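Long-range contact in uncharacterized protein (Acinetobacter baumannii, PDB 5D66), which is of unknown function but folds as an ankyrin repeat domain, a scaffold that in other proteins commonly mediates protein-protein recognition: residues Ala11-Leu23 against Val42-Leu55. Numbering follows the deposited sequence.
Sequences AANDDIQLIKHIL and VATRANNIHAAHML
With chi1 at -75°, the CG of Asn48 stands opposite the backbone carbonyl carbon, and its amide reaches the end of helix 6-12; there ND2 donates to Ala11 O at 2.9 Å, in the carbonyl plane, and more weakly to Ala12 O. Ala11 O also accepts from Asp14 N, within the Schellman motif that ends this helix. The chi1 of Asp14, -150°, sends its carboxylate past Asn48 in the opposite direction, the two flat groups stacked 26° apart. Asp14 OD1 accepts from Ala51 N at 2.9 Å, nearly along its C-O axis, while OD2 accepts from a water that in turn accepts from His50 N. The carboxylate thus lies at the N-terminal end of helix 49-57, whose dipole would be expected to favour the negative charge. Neighbouring helices pack side by side here, as in an ankyrin-repeat stack, and the axes of 16-23 and 49-55 come within 10.1 Å, nearly parallel. Between them, in the conformer described, the selenomethionine Met54 is a knob among Ile16, Ile19, Lys20 and Leu23. Ile19 CD1 lies 3.6 Å from Ala51 CB. Leu55 CD1 packs on Ala11 CB, and Val42 CG1 meets Ala12 CB at 3.7 Å.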
loop_
_atom_site.group_PDB
_atom_site.type_symbol
_atom_site.label_atom_id
_atom_site.label_comp_id
_atom_site.label_asym_id
_atom_site.label_seq_id
_atom_site.Cartn_x
_atom_site.Cartn_y
_atom_site.Cartn_z
ATOM N N ALA A 11 -15.153 4.159 -15.493
ATOM C CA ALA A 11 -14.448 3.775 -14.267
ATOM C C ALA A 11 -14.346 4.931 -13.274
ATOM O O ALA A 11 -14.585 4.751 -12.086
ATOM C CB ALA A 11 -13.075 3.215 -14.607
ATOM N N ALA A 12 -14.042 6.117 -13.773
ATOM C CA ALA A 12 -13.992 7.293 -12.923
ATOM C C ALA A 12 -15.349 7.608 -12.287
ATOM O O ALA A 12 -15.422 8.118 -11.171
ATOM C CB ALA A 12 -13.545 8.497 -13.718
ATOM N N ASN A 13 -16.417 7.303 -13.001
ATOM C CA ASN A 13 -17.774 7.576 -12.560
ATOM C C ASN A 13 -18.406 6.454 -11.760
ATOM O O ASN A 13 -19.548 6.592 -11.325
ATOM C CB ASN A 13 -18.639 7.902 -13.770
ATOM C CG ASN A 13 -18.408 9.271 -14.311
ATOM O OD1 ASN A 13 -17.860 10.154 -13.628
ATOM N ND2 ASN A 13 -18.918 9.494 -15.512
ATOM N N ASP A 14 -17.693 5.350 -11.584
ATOM C CA ASP A 14 -18.275 4.172 -10.898
ATOM C C ASP A 14 -19.545 3.695 -11.624
ATOM O O ASP A 14 -20.476 3.142 -11.013
ATOM C CB ASP A 14 -18.581 4.424 -9.417
ATOM C CG ASP A 14 -18.456 3.153 -8.601
ATOM O OD1 ASP A 14 -17.639 2.258 -8.914
ATOM O OD2 ASP A 14 -19.240 3.030 -7.614
ATOM N N ASP A 15 -19.549 3.853 -12.958
ATOM C CA ASP A 15 -20.757 3.608 -13.762
ATOM C C ASP A 15 -20.744 2.146 -14.213
ATOM O O ASP A 15 -20.295 1.814 -15.321
ATOM C CB ASP A 15 -20.751 4.582 -14.956
ATOM C CG ASP A 15 -22.022 4.532 -15.812
ATOM O OD1 ASP A 15 -22.890 3.625 -15.664
ATOM O OD2 ASP A 15 -22.129 5.470 -16.628
ATOM N N ILE A 16 -21.235 1.245 -13.355
ATOM C CA ILE A 16 -20.934 -0.165 -13.634
ATOM C C ILE A 16 -21.811 -0.728 -14.756
ATOM O O ILE A 16 -21.367 -1.646 -15.413
ATOM C CB ILE A 16 -20.845 -1.091 -12.404
ATOM C CG1 ILE A 16 -22.231 -1.180 -11.773
ATOM C CG2 ILE A 16 -19.653 -0.641 -11.420
ATOM C CD1 ILE A 16 -22.257 -1.999 -10.516
ATOM N N GLN A 17 -22.990 -0.147 -15.039
ATOM C CA GLN A 17 -23.727 -0.625 -16.207
ATOM C C GLN A 17 -23.002 -0.278 -17.499
ATOM O O GLN A 17 -23.023 -1.051 -18.446
ATOM C CB GLN A 17 -25.166 -0.099 -16.234
ATOM C CG GLN A 17 -26.053 -0.648 -15.106
ATOM C CD GLN A 17 -26.152 -2.189 -15.078
ATOM O OE1 GLN A 17 -26.364 -2.824 -16.106
ATOM N NE2 GLN A 17 -25.988 -2.784 -13.892
ATOM N N LEU A 18 -22.429 0.917 -17.557
ATOM C CA LEU A 18 -21.640 1.301 -18.716
ATOM C C LEU A 18 -20.401 0.445 -18.814
ATOM O O LEU A 18 -20.031 -0.020 -19.910
ATOM C CB LEU A 18 -21.332 2.787 -18.705
ATOM C CG LEU A 18 -20.565 3.304 -19.914
ATOM C CD1 LEU A 18 -21.207 2.887 -21.245
ATOM C CD2 LEU A 18 -20.393 4.802 -19.827
ATOM N N ILE A 19 -19.682 0.238 -17.699
ATOM C CA ILE A 19 -18.519 -0.652 -17.728
ATOM C C ILE A 19 -18.905 -2.031 -18.292
ATOM O O ILE A 19 -18.226 -2.554 -19.170
ATOM C CB ILE A 19 -17.895 -0.786 -16.332
ATOM C CG1 ILE A 19 -17.303 0.531 -15.872
ATOM C CG2 ILE A 19 -16.767 -1.875 -16.341
ATOM C CD1 ILE A 19 -16.796 0.509 -14.461
ATOM N N LYS A 20 -20.014 -2.603 -17.823
ATOM C CA LYS A 20 -20.438 -3.913 -18.276
ATOM C C LYS A 20 -20.615 -3.917 -19.795
ATOM O O LYS A 20 -20.149 -4.830 -20.488
ATOM C CB LYS A 20 -21.715 -4.308 -17.562
ATOM C CG LYS A 20 -22.240 -5.710 -17.883
ATOM C CD LYS A 20 -23.739 -5.913 -17.540
ATOM C CE LYS A 20 -24.061 -5.529 -16.109
ATOM N NZ LYS A 20 -25.451 -5.922 -15.716
ATOM N N HIS A 21 -21.253 -2.874 -20.309
ATOM C CA HIS A 21 -21.465 -2.783 -21.732
ATOM C C HIS A 21 -20.119 -2.664 -22.497
ATOM O O HIS A 21 -19.909 -3.345 -23.500
ATOM C CB HIS A 21 -22.332 -1.590 -22.035
ATOM C CG HIS A 21 -22.515 -1.355 -23.494
ATOM N ND1 HIS A 21 -23.211 -2.225 -24.307
ATOM C CD2 HIS A 21 -22.089 -0.349 -24.292
ATOM C CE1 HIS A 21 -23.202 -1.768 -25.546
ATOM N NE2 HIS A 21 -22.523 -0.635 -25.565
ATOM N N ILE A 22 -19.238 -1.799 -22.056
ATOM C CA ILE A 22 -17.943 -1.656 -22.743
ATOM C C ILE A 22 -17.165 -2.959 -22.711
ATOM O O ILE A 22 -16.586 -3.361 -23.751
ATOM C CB ILE A 22 -17.153 -0.499 -22.183
ATOM C CG1 ILE A 22 -17.890 0.805 -22.467
ATOM C CG2 ILE A 22 -15.746 -0.469 -22.802
ATOM C CD1 ILE A 22 -17.365 2.008 -21.715
ATOM N N LEU A 23 -17.173 -3.653 -21.573
ATOM C CA LEU A 23 -16.384 -4.879 -21.466
ATOM C C LEU A 23 -16.905 -5.956 -22.435
ATOM O O LEU A 23 -16.126 -6.767 -22.947
ATOM C CB LEU A 23 -16.378 -5.387 -20.035
ATOM C CG LEU A 23 -15.605 -4.543 -19.022
ATOM C CD1 LEU A 23 -15.658 -5.224 -17.691
ATOM C CD2 LEU A 23 -14.169 -4.264 -19.426
ATOM N N VAL A 42 -7.609 4.289 -12.722
ATOM C CA VAL A 42 -8.542 5.403 -12.568
ATOM C C VAL A 42 -9.562 5.111 -11.483
ATOM O O VAL A 42 -9.821 5.937 -10.587
ATOM C CB VAL A 42 -9.200 5.730 -13.903
ATOM C CG1 VAL A 42 -10.312 6.745 -13.740
ATOM C CG2 VAL A 42 -8.151 6.237 -14.901
ATOM N N ALA A 43 -10.158 3.918 -11.499
ATOM C CA ALA A 43 -11.147 3.537 -10.478
ATOM C C ALA A 43 -10.518 3.526 -9.101
ATOM O O ALA A 43 -11.123 3.952 -8.111
ATOM C CB ALA A 43 -11.740 2.184 -10.783
ATOM N N THR A 44 -9.288 3.022 -8.996
ATOM C CA THR A 44 -8.630 2.882 -7.707
ATOM C C THR A 44 -8.306 4.229 -7.105
ATOM O O THR A 44 -8.494 4.458 -5.901
ATOM C CB THR A 44 -7.405 1.987 -7.817
ATOM O OG1 THR A 44 -7.812 0.671 -8.251
ATOM C CG2 THR A 44 -6.706 1.814 -6.469
ATOM N N ARG A 45 -7.813 5.170 -7.905
ATOM C CA ARG A 45 -7.513 6.502 -7.405
ATOM C C ARG A 45 -8.758 7.163 -6.784
ATOM O O ARG A 45 -8.624 7.910 -5.793
ATOM C CB ARG A 45 -6.988 7.429 -8.489
ATOM C CG ARG A 45 -5.639 7.032 -9.062
ATOM C CD ARG A 45 -5.239 7.998 -10.122
ATOM N NE ARG A 45 -4.099 7.576 -10.935
ATOM C CZ ARG A 45 -4.088 7.515 -12.270
ATOM N NH1 ARG A 45 -5.130 7.853 -12.989
ATOM N NH2 ARG A 45 -2.962 7.192 -12.864
ATOM N N ALA A 46 -9.922 6.857 -7.309
ATOM C CA ALA A 46 -11.174 7.400 -6.849
ATOM C C ALA A 46 -11.822 6.614 -5.696
ATOM O O ALA A 46 -12.860 7.025 -5.177
ATOM C CB ALA A 46 -12.147 7.512 -8.021
ATOM N N ASN A 47 -11.220 5.483 -5.339
ATOM C CA ASN A 47 -11.831 4.505 -4.424
ATOM C C ASN A 47 -13.217 4.081 -4.897
ATOM O O ASN A 47 -14.161 3.920 -4.118
ATOM C CB ASN A 47 -11.857 4.955 -2.982
ATOM C CG ASN A 47 -11.954 3.778 -2.036
ATOM O OD1 ASN A 47 -11.679 2.659 -2.421
ATOM N ND2 ASN A 47 -12.361 4.028 -0.790
ATOM N N ASN A 48 -13.336 3.815 -6.205
ATOM C CA ASN A 48 -14.602 3.331 -6.788
ATOM C C ASN A 48 -14.591 1.807 -6.705
ATOM O O ASN A 48 -14.176 1.117 -7.605
ATOM C CB ASN A 48 -14.736 3.821 -8.231
ATOM C CG ASN A 48 -15.089 5.276 -8.294
ATOM O OD1 ASN A 48 -15.534 5.893 -7.313
ATOM N ND2 ASN A 48 -14.891 5.875 -9.457
ATOM N N ILE A 49 -15.062 1.341 -5.549
ATOM C CA ILE A 49 -14.988 -0.079 -5.168
ATOM C C ILE A 49 -15.701 -0.950 -6.189
ATOM O O ILE A 49 -15.208 -2.007 -6.565
ATOM C CB ILE A 49 -15.546 -0.225 -3.757
ATOM C CG1 ILE A 49 -14.645 0.513 -2.729
ATOM C CG2 ILE A 49 -15.768 -1.670 -3.348
ATOM C CD1 ILE A 49 -15.292 0.781 -1.431
ATOM N N HIS A 50 -16.914 -0.557 -6.580
ATOM C CA HIS A 50 -17.719 -1.409 -7.485
ATOM C C HIS A 50 -17.077 -1.516 -8.841
ATOM O O HIS A 50 -16.946 -2.603 -9.404
ATOM C CB HIS A 50 -19.147 -0.866 -7.566
ATOM C CG HIS A 50 -19.832 -0.900 -6.259
ATOM N ND1 HIS A 50 -20.359 0.206 -5.632
ATOM C CD2 HIS A 50 -19.933 -1.909 -5.381
ATOM C CE1 HIS A 50 -20.856 -0.148 -4.459
ATOM N NE2 HIS A 50 -20.635 -1.440 -4.303
ATOM N N ALA A 51 -16.614 -0.389 -9.385
ATOM C CA ALA A 51 -15.922 -0.424 -10.677
ATOM C C ALA A 51 -14.647 -1.233 -10.612
ATOM O O ALA A 51 -14.354 -2.034 -11.474
ATOM C CB ALA A 51 -15.584 0.990 -11.143
ATOM N N ALA A 52 -13.905 -1.047 -9.523
ATOM C CA ALA A 52 -12.660 -1.816 -9.342
ATOM C C ALA A 52 -12.974 -3.320 -9.284
ATOM O O ALA A 52 -12.273 -4.115 -9.938
ATOM C CB ALA A 52 -11.919 -1.371 -8.105
ATOM N N HIS A 53 -14.019 -3.714 -8.560
ATOM C CA HIS A 53 -14.370 -5.126 -8.498
ATOM C C HIS A 53 -14.674 -5.684 -9.882
ATOM O O HIS A 53 -14.213 -6.762 -10.237
ATOM C CB HIS A 53 -15.568 -5.322 -7.586
ATOM C CG HIS A 53 -16.013 -6.738 -7.468
ATOM N ND1 HIS A 53 -17.143 -7.258 -8.065
ATOM C CD2 HIS A 53 -15.420 -7.764 -6.838
ATOM C CE1 HIS A 53 -17.273 -8.530 -7.735
ATOM N NE2 HIS A 53 -16.230 -8.857 -6.996
HETATM N N MSE A 54 -15.472 -4.968 -10.658
HETATM C CA MSE A 54 -15.856 -5.449 -11.980
HETATM C C MSE A 54 -14.634 -5.586 -12.875
HETATM O O MSE A 54 -14.483 -6.565 -13.598
HETATM C CB MSE A 54 -16.899 -4.527 -12.573
HETATM C CG MSE A 54 -17.408 -4.990 -13.908
HETATM SE SE MSE A 54 -18.864 -3.917 -14.583
HETATM C CE MSE A 54 -20.224 -4.874 -13.656
ATOM N N LEU A 55 -13.751 -4.612 -12.820
ATOM C CA LEU A 55 -12.539 -4.629 -13.681
ATOM C C LEU A 55 -11.571 -5.749 -13.293
ATOM O O LEU A 55 -11.037 -6.443 -14.133
ATOM C CB LEU A 55 -11.855 -3.264 -13.666
ATOM C CG LEU A 55 -12.672 -2.133 -14.340
ATOM C CD1 LEU A 55 -12.093 -0.780 -13.921
ATOM C CD2 LEU A 55 -12.737 -2.284 -15.852
HETATM O O HOH W 1 -18.194 1.840 -5.465
#